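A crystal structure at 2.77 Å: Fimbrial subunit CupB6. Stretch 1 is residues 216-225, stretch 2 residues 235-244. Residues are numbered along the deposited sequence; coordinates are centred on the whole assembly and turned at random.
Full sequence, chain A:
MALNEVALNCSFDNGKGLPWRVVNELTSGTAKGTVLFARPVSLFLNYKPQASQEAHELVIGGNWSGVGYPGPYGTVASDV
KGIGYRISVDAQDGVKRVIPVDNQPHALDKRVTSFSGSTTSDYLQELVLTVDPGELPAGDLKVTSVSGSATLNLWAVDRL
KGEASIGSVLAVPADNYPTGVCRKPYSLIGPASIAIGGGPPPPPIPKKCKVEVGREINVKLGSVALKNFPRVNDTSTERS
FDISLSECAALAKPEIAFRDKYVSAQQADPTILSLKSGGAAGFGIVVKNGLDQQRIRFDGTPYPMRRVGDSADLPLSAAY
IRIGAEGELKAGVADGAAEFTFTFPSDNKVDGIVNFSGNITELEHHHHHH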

# COMPACT_ATOMS: atom_id res chain seq x y z
N GLU A 216 10.65 -11.85 -24.98
CA GLU A 216 11.98 -11.72 -25.58
C GLU A 216 12.20 -10.36 -26.22
O GLU A 216 11.31 -9.84 -26.86
CB GLU A 216 12.21 -12.77 -26.63
CG GLU A 216 12.45 -14.16 -26.07
CD GLU A 216 13.23 -15.00 -27.03
OE1 GLU A 216 13.05 -14.80 -28.25
OE2 GLU A 216 14.02 -15.82 -26.56
N ILE A 217 13.40 -9.81 -26.09
CA ILE A 217 13.73 -8.56 -26.76
C ILE A 217 14.98 -8.77 -27.62
O ILE A 217 15.98 -9.30 -27.13
CB ILE A 217 14.00 -7.45 -25.73
CG1 ILE A 217 12.75 -7.24 -24.85
CG2 ILE A 217 14.40 -6.17 -26.44
CD1 ILE A 217 12.85 -6.14 -23.80
N ASN A 218 14.95 -8.42 -28.90
CA ASN A 218 16.17 -8.61 -29.73
C ASN A 218 16.84 -7.33 -30.06
O ASN A 218 16.20 -6.44 -30.59
CB ASN A 218 15.91 -9.35 -31.02
CG ASN A 218 15.26 -10.69 -30.77
OD1 ASN A 218 15.79 -11.54 -30.07
ND2 ASN A 218 14.07 -10.85 -31.30
N VAL A 219 18.12 -7.22 -29.76
CA VAL A 219 18.84 -6.02 -30.08
C VAL A 219 19.90 -6.38 -31.11
O VAL A 219 20.65 -7.35 -30.94
CB VAL A 219 19.45 -5.40 -28.82
CG1 VAL A 219 20.05 -4.03 -29.11
CG2 VAL A 219 18.40 -5.30 -27.71
N LYS A 220 19.92 -5.61 -32.19
CA LYS A 220 20.88 -5.86 -33.26
C LYS A 220 22.05 -4.90 -33.10
O LYS A 220 21.92 -3.68 -33.18
CB LYS A 220 20.23 -5.70 -34.64
CG LYS A 220 19.05 -6.63 -34.88
CD LYS A 220 18.98 -7.15 -36.33
CE LYS A 220 18.17 -8.45 -36.42
NZ LYS A 220 18.45 -9.31 -37.61
N LEU A 221 23.21 -5.47 -32.86
CA LEU A 221 24.35 -4.62 -32.63
C LEU A 221 25.01 -4.33 -33.97
O LEU A 221 25.79 -3.40 -34.08
CB LEU A 221 25.30 -5.27 -31.62
CG LEU A 221 24.73 -5.45 -30.21
CD1 LEU A 221 25.71 -6.25 -29.39
CD2 LEU A 221 24.37 -4.14 -29.52
N GLY A 222 24.66 -5.11 -34.98
CA GLY A 222 25.23 -4.92 -36.33
C GLY A 222 26.62 -5.50 -36.53
O GLY A 222 27.07 -6.36 -35.79
N SER A 223 27.28 -5.10 -37.60
CA SER A 223 28.59 -5.69 -37.92
C SER A 223 29.64 -4.64 -37.77
O SER A 223 29.43 -3.50 -38.20
CB SER A 223 28.63 -6.24 -39.34
OG SER A 223 27.95 -7.47 -39.36
N VAL A 224 30.77 -5.03 -37.18
CA VAL A 224 31.90 -4.11 -36.98
C VAL A 224 33.20 -4.81 -37.31
O VAL A 224 33.42 -5.96 -36.95
CB VAL A 224 31.94 -3.53 -35.54
CG1 VAL A 224 30.73 -2.64 -35.25
CG2 VAL A 224 31.96 -4.63 -34.54
N ALA A 225 34.08 -4.08 -37.96
CA ALA A 225 35.36 -4.64 -38.35
C ALA A 225 36.32 -4.58 -37.19
O ALA A 225 36.25 -3.64 -36.40
CB ALA A 225 35.93 -3.89 -39.53
N THR A 235 34.90 0.45 -28.07
CA THR A 235 33.56 -0.08 -28.22
C THR A 235 32.91 0.32 -29.52
O THR A 235 33.29 1.32 -30.11
CB THR A 235 32.65 0.39 -27.10
OG1 THR A 235 32.67 1.82 -27.04
CG2 THR A 235 33.04 -0.19 -25.72
N SER A 236 31.91 -0.45 -29.93
CA SER A 236 31.20 -0.22 -31.18
C SER A 236 30.20 0.92 -30.99
O SER A 236 30.12 1.47 -29.91
CB SER A 236 30.54 -1.50 -31.67
OG SER A 236 29.41 -1.88 -30.90
N THR A 237 29.49 1.34 -32.03
CA THR A 237 28.45 2.36 -31.86
C THR A 237 27.27 1.78 -31.05
O THR A 237 26.90 0.61 -31.29
CB THR A 237 28.01 2.87 -33.21
OG1 THR A 237 29.15 3.39 -33.90
CG2 THR A 237 26.99 3.96 -33.04
N GLU A 238 26.77 2.57 -30.08
CA GLU A 238 25.71 2.19 -29.11
C GLU A 238 24.40 1.95 -29.76
O GLU A 238 24.04 2.71 -30.63
CB GLU A 238 25.43 3.29 -28.12
CG GLU A 238 26.29 3.16 -26.90
CD GLU A 238 26.12 4.27 -25.89
OE1 GLU A 238 25.51 5.32 -26.20
OE2 GLU A 238 26.59 4.07 -24.76
N ARG A 239 23.66 0.94 -29.30
CA ARG A 239 22.32 0.67 -29.77
C ARG A 239 21.40 0.89 -28.60
O ARG A 239 21.62 0.38 -27.52
CB ARG A 239 22.21 -0.77 -30.29
CG ARG A 239 23.12 -1.08 -31.46
CD ARG A 239 22.66 -0.35 -32.71
NE ARG A 239 23.57 -0.50 -33.84
CZ ARG A 239 24.37 0.47 -34.29
NH1 ARG A 239 24.37 1.67 -33.71
NH2 ARG A 239 25.17 0.25 -35.33
N SER A 240 20.33 1.66 -28.79
CA SER A 240 19.36 1.97 -27.71
C SER A 240 18.12 1.11 -27.67
O SER A 240 17.49 0.87 -28.68
CB SER A 240 18.96 3.42 -27.76
OG SER A 240 19.97 4.20 -27.13
N PHE A 241 17.79 0.63 -26.48
CA PHE A 241 16.57 -0.14 -26.24
C PHE A 241 16.01 0.15 -24.86
O PHE A 241 16.71 0.65 -24.00
CB PHE A 241 16.80 -1.63 -26.47
CG PHE A 241 17.79 -2.26 -25.55
CD1 PHE A 241 19.13 -1.94 -25.62
CD2 PHE A 241 17.37 -3.21 -24.63
CE1 PHE A 241 20.04 -2.55 -24.76
CE2 PHE A 241 18.26 -3.84 -23.77
CZ PHE A 241 19.60 -3.51 -23.84
N ASP A 242 14.75 -0.18 -24.65
CA ASP A 242 14.08 0.03 -23.37
C ASP A 242 13.42 -1.25 -22.90
O ASP A 242 12.79 -1.95 -23.70
CB ASP A 242 13.04 1.13 -23.54
CG ASP A 242 12.60 1.70 -22.24
OD1 ASP A 242 11.85 1.09 -21.53
OD2 ASP A 242 12.97 2.80 -21.92
N ILE A 243 13.55 -1.56 -21.62
CA ILE A 243 12.81 -2.68 -21.03
C ILE A 243 11.72 -2.02 -20.22
O ILE A 243 11.99 -1.23 -19.33
CB ILE A 243 13.68 -3.58 -20.15
CG1 ILE A 243 14.77 -4.25 -20.99
CG2 ILE A 243 12.82 -4.62 -19.44
CD1 ILE A 243 15.67 -5.14 -20.18
N SER A 244 10.47 -2.32 -20.56
CA SER A 244 9.35 -1.66 -19.92
C SER A 244 8.24 -2.57 -19.35
O SER A 244 8.05 -3.69 -19.77
CB SER A 244 8.77 -0.67 -20.90
OG SER A 244 7.69 0.02 -20.31

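This is a side-chain-mediated contact between two nearly antiparallel strands, held by apolar packing and the reach of one arginine, with no hydrogen bond crossing from one stretch to the other. The strands 216-225 and 239-244 run at 174° to each other, and their axes come no closer than 7.8 Å. That is too wide for the backbone ladder of neighbouring strands in a sheet, so the space between them must be filled by side chains.

The register follows from the opposed directions: I217 lies across from I243, V219 from F241, L221 from R239 and V224 from S236. The alternation of a strand places I217 and V219 toward stretch 2, while N218 between them makes no contact; on the other side it places R239 and F241 toward stretch 1, with S240 turned away. I243 leaves its backbone sideways and still meets I217. The CA atoms draw together from 8.3 Å between I217 CA and I243 CA to 6.3 Å between L221 CA and R239 CA, then part to 7.0 Å between V224 CA and S236 CA, so the approach is tightest at L221 and R239.

The clearest pairing is V219 with F241. V219 CG2 sits 3.9 Å from the centroid of the F241 ring, only 15° off the ring normal, so a methyl group rests on the face of the aromatic ring, where its C-H bonds can meet the pi electrons. V219 also serves a second neighbour, V219 CG1 lying 4.1 Å from R239 CB. At one end, I217 CD1 meets I243 CG1 at 3.9 Å, a plain contact between isoleucines that share the m, t rotamer.

R239 has the largest area covered by the other stretch, 77 Å², and its aliphatic chain and its guanidinium both lie against stretch 1. R239 CG lies 3.8 Å from L221 CD2 and 3.3 Å from K220 O. L221 leaves its backbone sideways, yet the end of its side chain comes nearer and supplies that methyl. The guanidinium has K220 O at its edge, near its plane, and R239 NE is 3.7 Å from L221 O; neither carbonyl is hydrogen-bonded to it. Its one such bond stays within its own stretch, from R239 NH1 to E238 O at 3.3 Å.

Next along stretch 1 after L221, G222 takes a positive phi of 80°, a conformation that favours glycine, and the chain then continues to V224, whose CG1 packs against S236 CB at 3.8 Å. The serine offers its methylene carbon here, while its OG is hydrogen-bonded elsewhere in the structure. The rule is economical: the tight pairings are mostly carbon to carbon, no hydrogen bond crosses, and S236 OG and R239 NH1 bond elsewhere or within their own stretch.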